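Side-chain contacts in enterotoxin-like toxin X (Staphylococcus aureus, PDB 5U75), which acts as a superantigen-family toxin and inhibits phagocytosis and killing by human neutrophils, binding their surface glycoproteins in a sialic acid-dependent manner: residues I104-Y109 against V154-V159; D38-K43 against L95-R100. All coordinates share one frame; numbering follows the deposited sequence.

Contact 1: residues I104-Y109 against V154-V159; sequences ISYGLY and VTFELV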
loop_
_atom_site.group_PDB
_atom_site.type_symbol
_atom_site.label_atom_id
_atom_site.label_comp_id
_atom_site.label_asym_id
_atom_site.label_seq_id
_atom_site.Cartn_x
_atom_site.Cartn_y
_atom_site.Cartn_z
ATOM N N ILE A 104 1.354 -0.135 -6.229
ATOM C CA ILE A 104 1.506 -0.744 -7.542
ATOM C C ILE A 104 0.955 0.173 -8.641
ATOM O O ILE A 104 1.553 0.247 -9.739
ATOM C CB ILE A 104 0.901 -2.182 -7.604
ATOM C CG1 ILE A 104 1.784 -3.144 -6.800
ATOM C CG2 ILE A 104 0.746 -2.663 -9.061
ATOM C CD1 ILE A 104 1.207 -4.530 -6.602
ATOM N N SER A 105 -0.136 0.900 -8.353
ATOM C CA SER A 105 -0.722 1.840 -9.338
ATOM C C SER A 105 0.176 3.014 -9.758
ATOM O O SER A 105 -0.149 3.683 -10.741
ATOM C CB SER A 105 -2.082 2.397 -8.853
ATOM O OG SER A 105 -1.926 3.420 -7.878
ATOM N N TYR A 106 1.254 3.315 -9.017
ATOM C CA TYR A 106 2.261 4.279 -9.519
ATOM C C TYR A 106 3.536 3.624 -10.060
ATOM O O TYR A 106 4.428 4.330 -10.545
ATOM C CB TYR A 106 2.618 5.352 -8.483
ATOM C CG TYR A 106 3.348 4.883 -7.241
ATOM C CD1 TYR A 106 4.671 4.400 -7.306
ATOM C CD2 TYR A 106 2.752 4.974 -5.990
ATOM C CE1 TYR A 106 5.331 3.989 -6.176
ATOM C CE2 TYR A 106 3.426 4.579 -4.844
ATOM C CZ TYR A 106 4.716 4.087 -4.960
ATOM O OH TYR A 106 5.387 3.689 -3.857
ATOM N N GLY A 107 3.651 2.308 -9.927
ATOM C CA GLY A 107 4.817 1.580 -10.419
ATOM C C GLY A 107 5.544 0.686 -9.437
ATOM O O GLY A 107 6.516 0.034 -9.827
ATOM N N LEU A 108 5.107 0.620 -8.174
ATOM C CA LEU A 108 5.778 -0.263 -7.219
ATOM C C LEU A 108 5.680 -1.724 -7.686
ATOM O O LEU A 108 4.682 -2.136 -8.272
ATOM C CB LEU A 108 5.256 -0.108 -5.784
ATOM C CG LEU A 108 6.205 -0.658 -4.707
ATOM C CD1 LEU A 108 7.437 0.233 -4.529
ATOM C CD2 LEU A 108 5.501 -0.835 -3.376
ATOM N N TYR A 109 6.760 -2.465 -7.481
ATOM C CA TYR A 109 6.858 -3.899 -7.839
ATOM C C TYR A 109 6.809 -4.232 -9.327
ATOM O O TYR A 109 6.590 -5.400 -9.686
ATOM C CB TYR A 109 5.829 -4.767 -7.081
ATOM C CG TYR A 109 5.888 -4.698 -5.580
ATOM C CD1 TYR A 109 7.107 -4.647 -4.896
ATOM C CD2 TYR A 109 4.725 -4.736 -4.827
ATOM C CE1 TYR A 109 7.152 -4.603 -3.523
ATOM C CE2 TYR A 109 4.765 -4.694 -3.452
ATOM C CZ TYR A 109 5.971 -4.623 -2.795
ATOM O OH TYR A 109 5.984 -4.589 -1.433
ATOM N N VAL A 154 -1.004 7.237 5.544
ATOM C CA VAL A 154 0.028 6.245 5.275
ATOM C C VAL A 154 1.219 7.017 4.763
ATOM O O VAL A 154 1.104 7.773 3.800
ATOM C CB VAL A 154 -0.433 5.205 4.228
ATOM C CG1 VAL A 154 0.742 4.331 3.762
ATOM C CG2 VAL A 154 -1.537 4.349 4.803
ATOM N N THR A 155 2.368 6.858 5.421
ATOM C CA THR A 155 3.572 7.478 4.935
ATOM C C THR A 155 4.520 6.434 4.379
ATOM O O THR A 155 4.388 5.242 4.678
ATOM C CB THR A 155 4.255 8.292 6.052
ATOM O OG1 THR A 155 4.443 7.478 7.214
ATOM C CG2 THR A 155 3.401 9.487 6.424
ATOM N N PHE A 156 5.469 6.860 3.551
ATOM C CA PHE A 156 6.447 5.910 3.040
ATOM C C PHE A 156 7.674 6.586 2.489
ATOM O O PHE A 156 7.581 7.709 1.983
ATOM C CB PHE A 156 5.851 5.038 1.910
ATOM C CG PHE A 156 5.261 5.819 0.770
ATOM C CD1 PHE A 156 3.981 6.361 0.862
ATOM C CD2 PHE A 156 5.963 5.989 -0.407
ATOM C CE1 PHE A 156 3.437 7.085 -0.190
ATOM C CE2 PHE A 156 5.424 6.700 -1.473
ATOM C CZ PHE A 156 4.149 7.252 -1.366
ATOM N N GLU A 157 8.797 5.870 2.553
ATOM C CA GLU A 157 10.057 6.283 1.925
ATOM C C GLU A 157 10.631 5.038 1.290
ATOM O O GLU A 157 11.309 4.251 1.961
ATOM C CB GLU A 157 11.041 6.824 2.964
ATOM C CG GLU A 157 10.463 7.869 3.893
ATOM C CD GLU A 157 11.434 8.294 4.976
ATOM O OE1 GLU A 157 12.393 7.536 5.248
ATOM O OE2 GLU A 157 11.231 9.377 5.556
ATOM N N LEU A 158 10.333 4.841 0.010
ATOM C CA LEU A 158 10.721 3.656 -0.699
ATOM C C LEU A 158 11.828 3.982 -1.695
ATOM O O LEU A 158 11.863 5.082 -2.277
ATOM C CB LEU A 158 9.513 3.069 -1.407
ATOM C CG LEU A 158 8.344 2.707 -0.472
ATOM C CD1 LEU A 158 7.249 2.054 -1.301
ATOM C CD2 LEU A 158 8.782 1.797 0.669
ATOM N N VAL A 159 12.715 3.007 -1.880
ATOM C CA VAL A 159 13.891 3.159 -2.723
ATOM C C VAL A 159 14.006 1.962 -3.665
ATOM O O VAL A 159 13.873 0.813 -3.236
ATOM C CB VAL A 159 15.162 3.288 -1.845
ATOM C CG1 VAL A 159 16.431 3.214 -2.696
ATOM C CG2 VAL A 159 15.119 4.584 -1.054
#
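Both methyls of Leu108 meet a single methyl of Leu158: CD1 of Leu108 lies 3.7 Å and its CD2 4.0 Å from CD1 of Leu158, the side chains crossing at about a right angle. Leu108 CG lies opposite the backbone N (chi1 -161°), which carries its methyls toward the strand. The same Leu158 methyl also receives the phenol of Tyr106, whose OH stands 3.6 Å from Leu158 CD1. Tyr70 of strand 61-72 touches both leucines and Tyr106, closing this part of the core.

Packing is slacker toward Phe156, whose nearest approach is Tyr106 OH to Phe156 CE2 at 3.8 Å. The phenol oxygen is hydrogen-bonded to His103 ND1, which ties it to the preceding helix; the His103 ring in turn meets Phe156 edge-to-face. Of the four residues that touch, Tyr106 alone is partly exposed, so the turn is the looser, solvent-facing side.

The positive phi of Gly107 (127°) and two bonds back into the last turn, one of them Gly107 N to Ile104 O at 2.9 Å, make a Schellman motif. It sets the turn on strand 151-160, at the end of the helix-over-sheet layer of a beta-grasp domain.

Contact 2: residues D38-K43 against L95-R100; sequences DTINGK and LDHIIR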
loop_
_atom_site.group_PDB
_atom_site.type_symbol
_atom_site.label_atom_id
_atom_site.label_comp_id
_atom_site.label_asym_id
_atom_site.label_seq_id
_atom_site.Cartn_x
_atom_site.Cartn_y
_atom_site.Cartn_z
ATOM N N ASP A 38 -7.075 -7.048 -7.609
ATOM C CA ASP A 38 -7.998 -5.988 -7.268
ATOM C C ASP A 38 -9.165 -6.449 -6.373
ATOM O O ASP A 38 -10.152 -5.745 -6.225
ATOM C CB ASP A 38 -8.472 -5.268 -8.521
ATOM C CG ASP A 38 -9.444 -6.074 -9.331
ATOM O OD1 ASP A 38 -9.559 -7.302 -9.122
ATOM O OD2 ASP A 38 -10.104 -5.450 -10.167
ATOM N N THR A 39 -9.029 -7.624 -5.778
ATOM C CA THR A 39 -9.926 -8.075 -4.755
ATOM C C THR A 39 -9.151 -8.691 -3.612
ATOM O O THR A 39 -8.013 -9.180 -3.790
ATOM C CB THR A 39 -10.903 -9.141 -5.299
ATOM O OG1 THR A 39 -10.165 -10.303 -5.670
ATOM C CG2 THR A 39 -11.634 -8.626 -6.517
ATOM N N ILE A 40 -9.772 -8.663 -2.438
ATOM C CA ILE A 40 -9.329 -9.458 -1.311
ATOM C C ILE A 40 -10.509 -9.670 -0.356
ATOM O O ILE A 40 -11.216 -8.718 -0.035
ATOM C CB ILE A 40 -8.120 -8.806 -0.582
ATOM C CG1 ILE A 40 -7.589 -9.760 0.492
ATOM C CG2 ILE A 40 -8.476 -7.438 0.004
ATOM C CD1 ILE A 40 -6.181 -9.473 0.929
ATOM N N ASN A 41 -10.735 -10.917 0.065
ATOM C CA ASN A 41 -11.794 -11.248 1.047
ATOM C C ASN A 41 -13.167 -10.636 0.761
ATOM O O ASN A 41 -13.847 -10.171 1.676
ATOM C CB ASN A 41 -11.372 -10.808 2.455
ATOM C CG ASN A 41 -10.160 -11.540 2.970
ATOM O OD1 ASN A 41 -9.796 -12.606 2.478
ATOM N ND2 ASN A 41 -9.536 -10.975 3.993
ATOM N N GLY A 42 -13.577 -10.591 -0.497
ATOM C CA GLY A 42 -14.884 -9.994 -0.817
ATOM C C GLY A 42 -14.907 -8.476 -0.963
ATOM O O GLY A 42 -15.944 -7.910 -1.329
ATOM N N LYS A 43 -13.780 -7.807 -0.690
ATOM C CA LYS A 43 -13.636 -6.402 -1.015
ATOM C C LYS A 43 -12.988 -6.284 -2.357
ATOM O O LYS A 43 -12.291 -7.190 -2.779
ATOM C CB LYS A 43 -12.792 -5.699 0.028
ATOM C CG LYS A 43 -13.509 -5.670 1.352
ATOM C CD LYS A 43 -12.784 -4.764 2.302
ATOM C CE LYS A 43 -13.604 -4.528 3.570
ATOM N NZ LYS A 43 -13.706 -5.697 4.489
ATOM N N LEU A 95 -5.794 -4.440 4.866
ATOM C CA LEU A 95 -5.282 -3.062 4.736
ATOM C C LEU A 95 -3.914 -3.028 4.051
ATOM O O LEU A 95 -3.678 -2.229 3.133
ATOM C CB LEU A 95 -5.226 -2.424 6.127
ATOM C CG LEU A 95 -5.116 -0.916 6.204
ATOM C CD1 LEU A 95 -6.247 -0.242 5.415
ATOM C CD2 LEU A 95 -5.128 -0.492 7.672
ATOM N N ASP A 96 -3.020 -3.909 4.491
ATOM C CA ASP A 96 -1.738 -4.152 3.780
ATOM C C ASP A 96 -1.952 -4.386 2.280
ATOM O O ASP A 96 -1.297 -3.779 1.432
ATOM C CB ASP A 96 -0.992 -5.319 4.447
ATOM C CG ASP A 96 0.245 -5.742 3.688
ATOM O OD1 ASP A 96 1.254 -4.985 3.656
ATOM O OD2 ASP A 96 0.191 -6.841 3.108
ATOM N N HIS A 97 -2.916 -5.232 1.940
ATOM C CA HIS A 97 -3.206 -5.516 0.552
ATOM C C HIS A 97 -3.601 -4.287 -0.236
ATOM O O HIS A 97 -3.020 -3.992 -1.278
ATOM C CB HIS A 97 -4.312 -6.570 0.375
ATOM C CG HIS A 97 -4.545 -6.898 -1.054
ATOM N ND1 HIS A 97 -3.773 -7.814 -1.729
ATOM C CD2 HIS A 97 -5.358 -6.331 -1.976
ATOM C CE1 HIS A 97 -4.140 -7.842 -2.997
ATOM N NE2 HIS A 97 -5.093 -6.941 -3.174
ATOM N N ILE A 98 -4.608 -3.587 0.272
ATOM C CA ILE A 98 -5.163 -2.433 -0.438
ATOM C C ILE A 98 -4.121 -1.318 -0.564
ATOM O O ILE A 98 -3.991 -0.698 -1.620
ATOM C CB ILE A 98 -6.450 -1.924 0.257
ATOM C CG1 ILE A 98 -7.533 -3.017 0.189
ATOM C CG2 ILE A 98 -6.929 -0.620 -0.372
ATOM C CD1 ILE A 98 -8.740 -2.757 1.063
ATOM N N ILE A 99 -3.361 -1.092 0.507
ATOM C CA ILE A 99 -2.298 -0.103 0.467
ATOM C C ILE A 99 -1.262 -0.444 -0.596
ATOM O O ILE A 99 -0.911 0.422 -1.398
ATOM C CB ILE A 99 -1.635 0.089 1.839
ATOM C CG1 ILE A 99 -2.613 0.813 2.763
ATOM C CG2 ILE A 99 -0.331 0.883 1.721
ATOM C CD1 ILE A 99 -2.233 0.744 4.226
ATOM N N ARG A 100 -0.773 -1.675 -0.621
ATOM C CA ARG A 100 0.251 -2.028 -1.620
ATOM C C ARG A 100 -0.306 -1.999 -3.034
ATOM O O ARG A 100 0.399 -1.599 -3.964
ATOM C CB ARG A 100 0.923 -3.359 -1.295
ATOM C CG ARG A 100 1.591 -3.366 0.053
ATOM C CD ARG A 100 2.721 -4.372 0.150
ATOM N NE ARG A 100 2.950 -4.776 1.516
ATOM C CZ ARG A 100 4.008 -5.442 1.975
ATOM N NH1 ARG A 100 5.029 -5.745 1.183
ATOM N NH2 ARG A 100 4.047 -5.782 3.254
#
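Ile40 lies over one face of the His97 imidazole, its CB 4.2 Å from the ring centroid and 22° off the normal, a CH-pi contact displaced toward the rim. The isoleucine belongs to a beta hairpin, strands 39-40 and 43-44 joined by a type I' turn from Ile40 to Lys43, and the histidine to helix 92-104, the helix that packs on the mixed sheet of the beta-grasp domain.

The two side chains slide past each other in opposite directions. With Ile40 CG1 trans to the backbone N (chi1 -173°), CD1 reaches past the rim to the CB-CG bond of the histidine, 3.5 Å from His97 CB. The other branch lies beyond the rim on the CD2 side, Ile40 CG2 being 3.9 Å from His97 CD2. Trp50 flanks the patch, touching both Ile40 and Ile98.

A polar bond fixes the far end of the imidazole, since His97 NE2 is hydrogen-bonded to the carbonyl O of Lys37, just before the hairpin. At the end of the turn, Lys43 NZ forms a salt bridge with Glu94 OE2, one more tie from the hairpin to the helix.

Elsewhere on the helix, Asp96 and Arg100 pair one turn apart, and Tyr35 OH bonds the other carboxylate oxygen, Asp96 OD2. Arg100 grips side-on, NE at 2.7 Å and NH2 at 2.9 Å from Asp96 OD1; this one oxygen lies close to the guanidinium plane, while the two nitrogens reach it from opposite faces of the carboxylate.

The two contacts illustrate how one helix can be held at several points. Their centres lie 15 Å apart, and both involve helix 92-104: contact 2 packs an N-terminal hairpin on its body, whereas contact 1 sets the turn leaving its C-terminal end against strand 151-160. They are in series along the chain, 38-43 and 95-100 preceding 104-109 and 154-159. Between them, Val154 CG2 packs 3.7 Å from Ile99 CD1, and Tyr109 OH probably hydrogen-bonds Arg100 NH1, 3.0 Å away. That nitrogen also bonds the carbonyl O of Lys135, a glycan-pocket residue, so the shared helix probably helps to place the loop bearing part of the sialyl Lewis X site.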